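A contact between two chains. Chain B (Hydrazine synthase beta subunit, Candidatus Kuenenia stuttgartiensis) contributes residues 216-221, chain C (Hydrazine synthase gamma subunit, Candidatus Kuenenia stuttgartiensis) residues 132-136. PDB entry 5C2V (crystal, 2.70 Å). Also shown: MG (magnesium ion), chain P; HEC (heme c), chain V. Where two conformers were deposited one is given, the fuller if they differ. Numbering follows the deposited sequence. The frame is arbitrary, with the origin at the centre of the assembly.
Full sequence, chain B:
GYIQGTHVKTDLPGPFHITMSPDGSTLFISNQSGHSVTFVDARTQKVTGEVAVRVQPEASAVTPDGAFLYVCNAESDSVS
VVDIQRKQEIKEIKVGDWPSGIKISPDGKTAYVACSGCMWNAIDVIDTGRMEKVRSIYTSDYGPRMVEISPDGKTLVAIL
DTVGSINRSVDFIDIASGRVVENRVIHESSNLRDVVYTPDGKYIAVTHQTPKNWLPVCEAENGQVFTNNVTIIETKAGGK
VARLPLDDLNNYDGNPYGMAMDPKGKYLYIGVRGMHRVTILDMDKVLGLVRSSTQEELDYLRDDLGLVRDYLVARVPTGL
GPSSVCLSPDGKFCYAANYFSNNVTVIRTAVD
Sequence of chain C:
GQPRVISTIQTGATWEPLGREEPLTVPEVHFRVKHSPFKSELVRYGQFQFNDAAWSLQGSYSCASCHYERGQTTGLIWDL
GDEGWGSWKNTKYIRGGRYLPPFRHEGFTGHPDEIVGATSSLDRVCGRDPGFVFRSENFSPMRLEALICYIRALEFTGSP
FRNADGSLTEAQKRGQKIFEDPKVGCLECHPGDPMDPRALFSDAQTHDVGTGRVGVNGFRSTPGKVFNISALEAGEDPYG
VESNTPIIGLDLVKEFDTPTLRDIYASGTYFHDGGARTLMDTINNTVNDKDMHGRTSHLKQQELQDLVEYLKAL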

ATOM      1  N   PRO B 216      35.806   4.992  12.024  1.00 42.59           N
ATOM      2  CA  PRO B 216      36.825   5.263  11.010  1.00 40.98           C
ATOM      3  C   PRO B 216      36.538   6.572  10.299  1.00 33.94           C
ATOM      4  O   PRO B 216      35.372   6.937  10.163  1.00 59.27           O
ATOM      5  CB  PRO B 216      36.691   4.079  10.047  1.00 37.18           C
ATOM      6  CG  PRO B 216      36.042   3.008  10.843  1.00 52.57           C
ATOM      7  CD  PRO B 216      35.122   3.709  11.788  1.00 44.63           C
ATOM      8  N   VAL B 217      37.571   7.271   9.850  1.00 40.11           N
ATOM      9  CA  VAL B 217      37.332   8.479   9.084  1.00 28.31           C
ATOM     10  C   VAL B 217      37.332   8.070   7.621  1.00 43.15           C
ATOM     11  O   VAL B 217      38.370   7.730   7.051  1.00 59.33           O
ATOM     12  CB  VAL B 217      38.394   9.557   9.365  1.00 38.13           C
ATOM     13  CG1 VAL B 217      38.001  10.872   8.720  1.00 52.82           C
ATOM     14  CG2 VAL B 217      38.563   9.743  10.864  1.00 23.75           C
ATOM     15  N   CYS B 218      36.148   8.112   7.020  1.00 55.85           N
ATOM     16  CA  CYS B 218      35.929   7.531   5.703  1.00 38.83           C
ATOM     17  C   CYS B 218      35.243   8.511   4.765  1.00 40.91           C
ATOM     18  O   CYS B 218      35.818   8.921   3.759  1.00 48.97           O
ATOM     19  CB  CYS B 218      35.114   6.244   5.820  1.00 30.89           C
ATOM     20  SG  CYS B 218      36.019   4.862   6.555  1.00 40.77           S
ATOM     21  N   GLU B 219      34.007   8.880   5.096  0.50 41.03           N
ATOM     22  CA  GLU B 219      33.255   9.821   4.274  0.50 44.84           C
ATOM     23  C   GLU B 219      32.914  11.083   5.059  0.50 45.48           C
ATOM     24  O   GLU B 219      33.157  11.155   6.264  0.50 45.63           O
ATOM     25  CB  GLU B 219      31.969   9.164   3.773  0.50 42.09           C
ATOM     26  CG  GLU B 219      32.130   7.714   3.354  0.50 31.48           C
ATOM     27  CD  GLU B 219      32.794   7.567   2.004  0.50 27.87           C
ATOM     28  OE1 GLU B 219      32.963   8.591   1.312  0.50 24.80           O
ATOM     29  OE2 GLU B 219      33.147   6.428   1.634  0.50 35.48           O
ATOM     30  N   ALA B 220      32.352  12.075   4.374  1.00 49.68           N
ATOM     31  CA  ALA B 220      31.831  13.265   5.042  1.00 38.01           C
ATOM     32  C   ALA B 220      30.310  13.254   5.205  1.00 50.68           C
ATOM     33  O   ALA B 220      29.744  14.144   5.840  1.00 60.36           O
ATOM     34  CB  ALA B 220      32.263  14.513   4.288  1.00 46.93           C
ATOM     35  N   GLU B 221      29.650  12.247   4.640  1.00 45.20           N
ATOM     36  CA  GLU B 221      28.189  12.255   4.562  1.00 41.50           C
ATOM     37  C   GLU B 221      27.511  11.815   5.852  1.00 39.37           C
ATOM     38  O   GLU B 221      28.074  11.045   6.633  1.00 48.45           O
ATOM     39  CB  GLU B 221      27.708  11.380   3.402  1.00 41.12           C
ATOM     40  CG  GLU B 221      27.920  11.997   2.022  1.00 36.55           C
ATOM     41  CD  GLU B 221      29.302  11.728   1.457  1.00 52.66           C
ATOM     42  OE1 GLU B 221      30.207  11.366   2.235  1.00 36.65           O
ATOM     43  OE2 GLU B 221      29.483  11.880   0.230  1.00 36.27           O
TER
ATOM     44  N   PHE C 132      41.980  12.846   2.220  1.00 42.92           N
ATOM     45  CA  PHE C 132      42.084  11.742   3.172  1.00 32.33           C
ATOM     46  C   PHE C 132      41.313  11.936   4.479  1.00 40.96           C
ATOM     47  O   PHE C 132      41.217  11.010   5.285  1.00 35.61           O
ATOM     48  CB  PHE C 132      43.560  11.475   3.484  1.00 46.94           C
ATOM     49  CG  PHE C 132      44.358  11.027   2.290  1.00 45.72           C
ATOM     50  CD1 PHE C 132      44.827  11.947   1.366  1.00 36.55           C
ATOM     51  CD2 PHE C 132      44.634   9.685   2.089  1.00 38.83           C
ATOM     52  CE1 PHE C 132      45.555  11.540   0.268  1.00 35.46           C
ATOM     53  CE2 PHE C 132      45.365   9.270   0.991  1.00 37.45           C
ATOM     54  CZ  PHE C 132      45.826  10.200   0.079  1.00 48.79           C
ATOM     55  N   VAL C 133      40.758  13.126   4.693  1.00 39.56           N
ATOM     56  CA  VAL C 133      40.005  13.396   5.919  1.00 34.05           C
ATOM     57  C   VAL C 133      38.672  14.087   5.641  1.00 45.62           C
ATOM     58  O   VAL C 133      37.606  13.520   5.873  1.00 46.13           O
ATOM     59  CB  VAL C 133      40.819  14.255   6.910  1.00 43.86           C
ATOM     60  CG1 VAL C 133      39.958  14.649   8.106  1.00 30.61           C
ATOM     61  CG2 VAL C 133      42.059  13.505   7.374  1.00 29.20           C
ATOM     62  N   PHE C 134      38.749  15.323   5.152  1.00 39.99           N
ATOM     63  CA  PHE C 134      37.563  16.129   4.881  1.00 35.57           C
ATOM     64  C   PHE C 134      36.718  15.552   3.750  1.00 50.52           C
ATOM     65  O   PHE C 134      35.507  15.774   3.700  1.00 46.42           O
ATOM     66  CB  PHE C 134      37.964  17.566   4.536  1.00 37.38           C
ATOM     67  CG  PHE C 134      38.430  18.372   5.715  1.00 47.59           C
ATOM     68  CD1 PHE C 134      39.759  18.351   6.109  1.00 46.91           C
ATOM     69  CD2 PHE C 134      37.540  19.164   6.422  1.00 46.79           C
ATOM     70  CE1 PHE C 134      40.188  19.099   7.191  1.00 41.99           C
ATOM     71  CE2 PHE C 134      37.963  19.914   7.503  1.00 57.59           C
ATOM     72  CZ  PHE C 134      39.288  19.882   7.889  1.00 55.84           C
ATOM     73  N   ARG C 135      37.369  14.818   2.851  1.00 47.17           N
ATOM     74  CA  ARG C 135      36.728  14.256   1.662  1.00 42.95           C
ATOM     75  C   ARG C 135      36.081  15.356   0.824  1.00 40.72           C
ATOM     76  O   ARG C 135      34.948  15.217   0.362  1.00 44.16           O
ATOM     77  CB  ARG C 135      35.693  13.197   2.046  1.00 37.82           C
ATOM     78  CG  ARG C 135      36.185  12.200   3.082  1.00 40.39           C
ATOM     79  CD  ARG C 135      37.435  11.465   2.618  1.00 36.36           C
ATOM     80  NE  ARG C 135      37.855  10.453   3.584  1.00 32.18           N
ATOM     81  CZ  ARG C 135      38.772   9.520   3.344  1.00 38.02           C
ATOM     82  NH1 ARG C 135      39.371   9.464   2.162  1.00 31.70           N
ATOM     83  NH2 ARG C 135      39.085   8.640   4.285  1.00 34.92           N
ATOM     84  N   SER C 136      36.814  16.449   0.637  1.00 33.93           N
ATOM     85  CA  SER C 136      36.341  17.579  -0.154  1.00 35.54           C
ATOM     86  C   SER C 136      37.366  17.954  -1.223  1.00 41.72           C
ATOM     87  O   SER C 136      38.357  17.249  -1.415  1.00 40.76           O
ATOM     88  CB  SER C 136      36.046  18.782   0.745  1.00 39.90           C
ATOM     89  OG  SER C 136      35.462  19.842   0.007  1.00 39.03           O
TER
HETATM   90 MG    MG P 401      33.564   9.557  -0.237  1.00 33.03          MG
HETATM   91 FE   HEC V 404      45.428  17.717  11.627  1.00 42.81          FE
HETATM   92  CHA HEC V 404      48.250  16.104  12.743  1.00 53.24           C
HETATM   93  CHB HEC V 404      47.350  20.327  10.568  1.00 64.68           C
HETATM   94  CHC HEC V 404      42.634  19.229  10.280  1.00 42.51           C
HETATM   95  CHD HEC V 404      43.401  15.537  13.323  1.00 51.73           C
HETATM   96  NA  HEC V 404      47.448  18.120  11.621  1.00 52.30           N
HETATM   97  C1A HEC V 404      48.440  17.356  12.201  1.00 42.87           C
HETATM   98  C2A HEC V 404      49.684  18.107  12.142  1.00 60.25           C
HETATM   99  C3A HEC V 404      49.425  19.275  11.533  1.00 61.53           C
HETATM  100  C4A HEC V 404      48.016  19.302  11.199  1.00 49.49           C
HETATM  101  CMA HEC V 404      50.415  20.421  11.221  1.00 40.06           C
HETATM  102  CAA HEC V 404      51.053  17.613  12.674  1.00 48.03           C
HETATM  103  CBA HEC V 404      51.579  18.505  13.799  1.00 55.47           C
HETATM  104  CGA HEC V 404      52.928  18.019  14.260  1.00 66.94           C
HETATM  105  O1A HEC V 404      53.379  16.945  13.784  1.00 61.61           O
HETATM  106  O2A HEC V 404      53.554  18.708  15.108  1.00 61.50           O
HETATM  107  NB  HEC V 404      45.032  19.528  10.711  1.00 36.01           N
HETATM  108  C1B HEC V 404      46.033  20.307  10.162  1.00 42.37           C
HETATM  109  C2B HEC V 404      45.457  21.087   9.086  1.00 43.32           C
HETATM  110  C3B HEC V 404      44.153  20.792   9.010  1.00 51.96           C
HETATM  111  C4B HEC V 404      43.861  19.802  10.028  1.00 54.55           C
HETATM  112  CMB HEC V 404      46.235  22.096   8.214  1.00 39.50           C
HETATM  113  CAB HEC V 404      43.117  21.372   8.017  1.00 28.74           C
HETATM  114  CBB HEC V 404      43.381  20.861   6.584  1.00 51.61           C
HETATM  115  NC  HEC V 404      43.388  17.449  11.788  1.00 53.14           N
HETATM  116  C1C HEC V 404      42.412  18.158  11.118  1.00 39.04           C
HETATM  117  C2C HEC V 404      41.142  17.497  11.340  1.00 41.89           C
HETATM  118  C3C HEC V 404      41.334  16.568  12.286  1.00 41.76           C
HETATM  119  C4C HEC V 404      42.763  16.458  12.519  1.00 41.12           C
HETATM  120  CMC HEC V 404      39.778  18.084  10.909  1.00 42.42           C
HETATM  121  CAC HEC V 404      40.252  15.655  12.911  1.00 43.48           C
HETATM  122  CBC HEC V 404      39.700  14.676  11.851  1.00 30.91           C
HETATM  123  ND  HEC V 404      45.776  16.111  12.905  1.00 26.76           N
HETATM  124  C1D HEC V 404      44.756  15.268  13.348  1.00 45.14           C
HETATM  125  C2D HEC V 404      45.350  14.046  13.843  1.00 43.45           C
HETATM  126  C3D HEC V 404      46.864  14.224  13.664  1.00 34.66           C
HETATM  127  C4D HEC V 404      47.035  15.534  13.074  1.00 50.09           C
HETATM  128  CMD HEC V 404      44.615  12.823  14.430  1.00 44.54           C
HETATM  129  CAD HEC V 404      47.971  13.214  14.024  1.00 44.86           C
HETATM  130  CBD HEC V 404      48.092  12.202  12.888  1.00 50.34           C
HETATM  131  CGD HEC V 404      49.182  11.214  13.204  1.00 61.98           C
HETATM  132  O1D HEC V 404      49.431  10.303  12.372  1.00 55.51           O
HETATM  133  O2D HEC V 404      49.801  11.338  14.290  1.00 52.96           O
HETATM  134  O   HOH W   1      41.094   9.103   7.115  1.00 38.71           O
HETATM  135  O   HOH W   2      34.647  13.717   6.800  1.00 43.90           O
HETATM  136  O   HOH W   3      32.813  11.279   1.315  1.00 34.57           O
HETATM  137  O   HOH W   4      34.325  11.162  -1.169  1.00 49.55           O
HETATM  138  O   HOH W   5      33.971   8.018  -1.560  1.00 53.27           O
HETATM  139  O   HOH W   6      35.454   9.135   1.421  1.00 30.25           O
HETATM  140  O   HOH W   7      45.716  16.381  10.037  1.00 37.07           O

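The most unusual feature of this contact is a carbonyl oxygen set over the face of a guanidinium group. Cys B218 O lies 2.6 Å from Arg C135 NE, yet the angle is too poor for a hydrogen bond. The approach is over the face, whereas the N-H bonds of a guanidinium lie in its plane. The positive charge of the group can still attract the partly negative oxygen.

The hydrogen bond between the stretches comes from the same side chain. Arg C135 NH2 donates to Val B217 O at 3.0 Å, with an N-H...acceptor angle of 146°. This oxygen sits at the edge of the guanidinium, near its plane, where an N-H can point at it. Two successive carbonyls of chain B thus meet one arginine in different ways.

Arg C135 has its CA-to-CB bond toward chain B. Its chi1 and chi2 are both m, and chi3 is t. The chain therefore bends near its base and then extends along the chain B backbone. Its aliphatic part also makes contact: Arg C135 CG is 4.0 Å from Glu B219 CA and 4.0 Å from Ala B220 N. Arginine suits this place because it combines a long apolar stem with a charged end. It has the largest covered area of any residue here, 82 Å² of a total of 263 Å².

Ala B220 also points toward chain C. Its CB lies 3.5 Å from Phe C134 O and 4.3 Å from Arg C135 CB. The small methyl group lets the backbones come close, with the CA atoms of Ala B220 and Arg C135 6.0 Å apart.

At the other end, Val B217 CG1 packs 4.3 Å from Val C133 CG1 and 3.9 Å from Val C133 O. Both valines are buried, and their branched apolar side chains need no polar partner. Val C133 CG1 also lies 3.8 Å from heme atom HEC CBC. Phe C134 turns away from chain B, and its CZ lies 3.5 Å from HEC CMC.

Two waters bridge the backbones. Water 1 donates to Val B217 O at 3.1 Å and to Phe C132 O at 2.6 Å. Water 2 donates to Glu B219 O at 3.0 Å and to Val C133 O at 3.1 Å. Each joins two carbonyls, which cannot hydrogen-bond to each other directly.

Glu B219 turns away from chain C. Its carboxylate suits a metal site: OE1 binds the magnesium ion MG at 1.9 Å.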